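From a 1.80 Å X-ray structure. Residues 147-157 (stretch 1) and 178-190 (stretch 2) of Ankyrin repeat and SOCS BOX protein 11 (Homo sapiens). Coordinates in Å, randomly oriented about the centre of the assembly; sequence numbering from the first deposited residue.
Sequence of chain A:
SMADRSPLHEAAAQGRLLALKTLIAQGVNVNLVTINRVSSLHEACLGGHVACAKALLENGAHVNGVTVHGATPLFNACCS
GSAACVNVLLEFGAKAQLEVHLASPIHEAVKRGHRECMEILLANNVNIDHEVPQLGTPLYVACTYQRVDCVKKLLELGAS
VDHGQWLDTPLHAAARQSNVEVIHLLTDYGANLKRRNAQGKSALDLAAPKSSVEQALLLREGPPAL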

# COMPACT_ATOMS: atom_id res chain seq x y z
N ARG A 147 5.70 9.33 -4.18
CA ARG A 147 4.99 8.62 -5.24
C ARG A 147 4.07 9.57 -5.99
O ARG A 147 2.87 9.66 -5.69
CB ARG A 147 4.20 7.46 -4.64
CG ARG A 147 5.04 6.50 -3.80
CD ARG A 147 6.22 5.94 -4.59
NE ARG A 147 6.92 4.89 -3.84
CZ ARG A 147 8.08 4.36 -4.22
NH1 ARG A 147 8.66 4.76 -5.34
NH2 ARG A 147 8.65 3.41 -3.48
N VAL A 148 4.64 10.29 -6.95
CA VAL A 148 3.93 11.39 -7.60
C VAL A 148 2.63 10.94 -8.26
O VAL A 148 1.60 11.58 -8.10
CB VAL A 148 4.81 12.07 -8.67
CG1 VAL A 148 4.12 13.32 -9.21
CG2 VAL A 148 6.18 12.43 -8.11
N ASP A 149 2.69 9.85 -9.03
CA ASP A 149 1.50 9.36 -9.73
C ASP A 149 0.41 8.94 -8.74
O ASP A 149 -0.78 9.16 -8.99
CB ASP A 149 1.86 8.18 -10.64
CG ASP A 149 2.72 8.59 -11.82
OD1 ASP A 149 2.72 9.79 -12.18
OD2 ASP A 149 3.39 7.71 -12.39
N CYS A 150 0.80 8.34 -7.62
CA CYS A 150 -0.16 7.95 -6.59
C CYS A 150 -0.79 9.17 -5.92
O CYS A 150 -1.99 9.19 -5.65
CB CYS A 150 0.51 7.06 -5.54
SG CYS A 150 0.87 5.39 -6.11
N VAL A 151 0.03 10.19 -5.66
CA VAL A 151 -0.46 11.44 -5.09
C VAL A 151 -1.49 12.06 -6.03
O VAL A 151 -2.58 12.43 -5.60
CB VAL A 151 0.70 12.45 -4.84
CG1 VAL A 151 0.16 13.84 -4.50
CG2 VAL A 151 1.61 11.95 -3.72
N LYS A 152 -1.15 12.15 -7.31
CA LYS A 152 -2.04 12.76 -8.29
C LYS A 152 -3.37 12.02 -8.37
O LYS A 152 -4.44 12.63 -8.32
CB LYS A 152 -1.37 12.79 -9.67
CG LYS A 152 -2.24 13.43 -10.75
CD LYS A 152 -1.43 13.73 -11.99
CE LYS A 152 -2.26 14.48 -13.03
NZ LYS A 152 -3.31 13.61 -13.63
N LYS A 153 -3.30 10.70 -8.47
CA LYS A 153 -4.50 9.87 -8.59
C LYS A 153 -5.39 9.96 -7.35
O LYS A 153 -6.61 10.08 -7.46
CB LYS A 153 -4.12 8.42 -8.86
CG LYS A 153 -5.29 7.52 -9.25
CD LYS A 153 -5.79 7.84 -10.65
CE LYS A 153 -7.16 7.23 -10.91
NZ LYS A 153 -7.64 7.51 -12.29
N LEU A 154 -4.78 9.89 -6.17
CA LEU A 154 -5.53 9.97 -4.92
C LEU A 154 -6.27 11.30 -4.79
O LEU A 154 -7.43 11.33 -4.39
CB LEU A 154 -4.59 9.77 -3.73
CG LEU A 154 -4.15 8.33 -3.49
CD1 LEU A 154 -2.94 8.27 -2.56
CD2 LEU A 154 -5.29 7.50 -2.91
N LEU A 155 -5.60 12.39 -5.13
CA LEU A 155 -6.22 13.72 -5.08
C LEU A 155 -7.38 13.81 -6.07
O LEU A 155 -8.44 14.33 -5.74
CB LEU A 155 -5.18 14.80 -5.38
CG LEU A 155 -4.11 15.01 -4.30
CD1 LEU A 155 -2.97 15.86 -4.82
CD2 LEU A 155 -4.72 15.63 -3.04
N GLU A 156 -7.17 13.29 -7.27
CA GLU A 156 -8.21 13.29 -8.30
C GLU A 156 -9.44 12.48 -7.89
O GLU A 156 -10.56 12.81 -8.26
CB GLU A 156 -7.65 12.75 -9.61
CG GLU A 156 -6.68 13.69 -10.29
CD GLU A 156 -5.98 13.06 -11.47
OE1 GLU A 156 -6.14 11.84 -11.70
OE2 GLU A 156 -5.25 13.79 -12.18
N LEU A 157 -9.21 11.42 -7.11
CA LEU A 157 -10.30 10.57 -6.64
C LEU A 157 -10.99 11.13 -5.40
O LEU A 157 -11.97 10.56 -4.91
CB LEU A 157 -9.77 9.16 -6.35
CG LEU A 157 -9.37 8.33 -7.58
CD1 LEU A 157 -8.68 7.04 -7.15
CD2 LEU A 157 -10.58 8.01 -8.44
N SER A 178 12.00 15.40 -1.01
CA SER A 178 12.71 16.17 -2.03
C SER A 178 11.94 16.31 -3.34
O SER A 178 12.54 16.61 -4.38
CB SER A 178 14.07 15.51 -2.31
OG SER A 178 14.85 15.45 -1.13
N ASN A 179 10.62 16.11 -3.30
CA ASN A 179 9.80 16.15 -4.51
C ASN A 179 8.94 17.40 -4.61
O ASN A 179 7.96 17.56 -3.87
CB ASN A 179 8.90 14.92 -4.60
CG ASN A 179 8.34 14.72 -5.99
OD1 ASN A 179 7.42 15.42 -6.41
ND2 ASN A 179 8.90 13.76 -6.73
N VAL A 180 9.30 18.27 -5.55
CA VAL A 180 8.60 19.53 -5.78
C VAL A 180 7.22 19.32 -6.40
O VAL A 180 6.28 20.03 -6.05
CB VAL A 180 9.45 20.45 -6.69
CG1 VAL A 180 8.64 21.64 -7.22
CG2 VAL A 180 10.67 20.96 -5.93
N GLU A 181 7.10 18.36 -7.31
CA GLU A 181 5.82 18.11 -7.98
C GLU A 181 4.72 17.80 -6.95
O GLU A 181 3.59 18.27 -7.09
CB GLU A 181 5.95 16.97 -8.99
CG GLU A 181 6.66 17.42 -10.27
CD GLU A 181 6.68 16.37 -11.38
OE1 GLU A 181 6.88 15.17 -11.08
OE2 GLU A 181 6.49 16.75 -12.55
N VAL A 182 5.06 17.05 -5.91
CA VAL A 182 4.11 16.72 -4.86
C VAL A 182 3.65 17.97 -4.09
O VAL A 182 2.47 18.11 -3.77
CB VAL A 182 4.71 15.69 -3.88
CG1 VAL A 182 3.84 15.52 -2.64
CG2 VAL A 182 4.89 14.35 -4.58
N ILE A 183 4.58 18.87 -3.81
CA ILE A 183 4.25 20.12 -3.13
C ILE A 183 3.20 20.91 -3.92
O ILE A 183 2.20 21.36 -3.36
CB ILE A 183 5.51 21.01 -2.92
CG1 ILE A 183 6.53 20.29 -2.04
CG2 ILE A 183 5.14 22.36 -2.30
CD1 ILE A 183 6.10 20.08 -0.59
N HIS A 184 3.42 21.08 -5.22
CA HIS A 184 2.49 21.87 -6.03
C HIS A 184 1.15 21.17 -6.21
O HIS A 184 0.10 21.82 -6.23
CB HIS A 184 3.11 22.21 -7.39
CG HIS A 184 4.23 23.20 -7.30
ND1 HIS A 184 4.10 24.42 -6.67
CD2 HIS A 184 5.51 23.15 -7.76
CE1 HIS A 184 5.25 25.07 -6.75
NE2 HIS A 184 6.11 24.33 -7.40
N LEU A 185 1.17 19.84 -6.33
CA LEU A 185 -0.06 19.07 -6.44
C LEU A 185 -0.93 19.23 -5.19
O LEU A 185 -2.13 19.47 -5.30
CB LEU A 185 0.24 17.59 -6.68
CG LEU A 185 0.53 17.16 -8.12
CD1 LEU A 185 1.12 15.75 -8.14
CD2 LEU A 185 -0.73 17.21 -8.96
N LEU A 186 -0.33 19.07 -4.02
CA LEU A 186 -1.05 19.26 -2.76
C LEU A 186 -1.62 20.67 -2.65
O LEU A 186 -2.78 20.87 -2.29
CB LEU A 186 -0.15 18.97 -1.56
CG LEU A 186 0.23 17.51 -1.30
CD1 LEU A 186 1.21 17.44 -0.13
CD2 LEU A 186 -1.00 16.66 -1.02
N THR A 187 -0.78 21.66 -2.95
CA THR A 187 -1.20 23.05 -2.88
C THR A 187 -2.33 23.32 -3.87
O THR A 187 -3.31 23.99 -3.53
CB THR A 187 -0.02 23.99 -3.18
OG1 THR A 187 1.03 23.75 -2.24
CG2 THR A 187 -0.46 25.45 -3.08
N ASP A 188 -2.21 22.79 -5.08
CA ASP A 188 -3.24 22.96 -6.10
C ASP A 188 -4.59 22.40 -5.65
O ASP A 188 -5.64 22.89 -6.07
CB ASP A 188 -2.85 22.28 -7.42
CG ASP A 188 -1.73 23.00 -8.16
OD1 ASP A 188 -1.45 24.18 -7.85
OD2 ASP A 188 -1.15 22.38 -9.06
N TYR A 189 -4.55 21.38 -4.80
CA TYR A 189 -5.76 20.73 -4.31
C TYR A 189 -6.17 21.23 -2.92
O TYR A 189 -6.97 20.60 -2.23
CB TYR A 189 -5.57 19.21 -4.29
CG TYR A 189 -5.93 18.56 -5.60
CD1 TYR A 189 -5.00 18.43 -6.62
CD2 TYR A 189 -7.22 18.08 -5.83
CE1 TYR A 189 -5.33 17.84 -7.82
CE2 TYR A 189 -7.56 17.49 -7.03
CZ TYR A 189 -6.61 17.37 -8.02
OH TYR A 189 -6.95 16.78 -9.21
N GLY A 190 -5.62 22.37 -2.52
CA GLY A 190 -6.12 23.11 -1.37
C GLY A 190 -5.46 22.84 -0.04
O GLY A 190 -6.05 23.11 1.01
O HOH W 1 -5.18 16.31 -11.04

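The most distinctive feature of this contact is the aromatic ring of Tyr-189 laid flat against Leu-155. Leu-155 CB stands 3.6 Å from the centroid of the Tyr-189 ring and only 3° off the ring normal, an almost ideal CH-pi arrangement. The same ring also meets the end of the leucine side chain, with Leu-155 CD1 3.7 Å from Tyr-189 CD1, and at the other end of the ring Tyr-189 CE2 lies 3.5 Å from Leu-155 O. Tyr-189 is the first residue to leave helical geometry after helix 180-188, and from this position its CA-to-CB bond points toward the first stretch, so that the ring covers the last turn of helix 148-156.

The hydroxyl of Tyr-189 extends to the solvent-facing margin of the contact. Tyr-189 OH comes within 3.3 Å of Glu-156 CG, but no direct hydrogen bond joins the two residues. Instead, a water bridges them, donating to Glu-156 OE2 at 2.8 Å and lying 2.6 Å from Tyr-189 OH. The same carboxylate oxygen is held from within its own helix: Lys-152 NZ forms a salt bridge with Glu-156 OE2 at a very short 2.4 Å, one helical turn apart.

The two helices run nearly parallel, with 7° between their directions and 9.9 Å between their axes, and side-chain packing fills the gap. Leu-185 acts as a knob, seated among Val-148, Val-151, Lys-152 and Leu-155, residues spaced so as to form a socket on one face of the helix. Leu-185 CD1 approaches Val-148 CG1 at 4.0 Å and both Val-151 CG1 and Lys-152 CB at 4.2 Å, while Leu-155 CD1 lies 4.1 Å from Leu-185 CB. Lys-152 thus contributes the aliphatic base of its side chain to the socket while its amino end leads away to the salt bridge.

Toward the N-terminal ends, Val-182 CG2 packs 4.2 Å from both Val-148 CG2 and Val-151 CG2. Here the backbones draw close, with 6.0 Å between Val-148 CA and Val-182 CA. Asn-179 caps the second helix, its OD1 accepting from Val-182 N at 2.9 Å. The amide nitrogen of the same side chain, Asn-179 ND2, rests 3.3 Å from Val-148 CG2, so one side chain both caps its helix and touches the neighbouring one. No hydrogen bond passes directly between the stretches; the contact, which buries 537 Å² in all, rests on apolar packing, the CH-pi interaction and the bridging water.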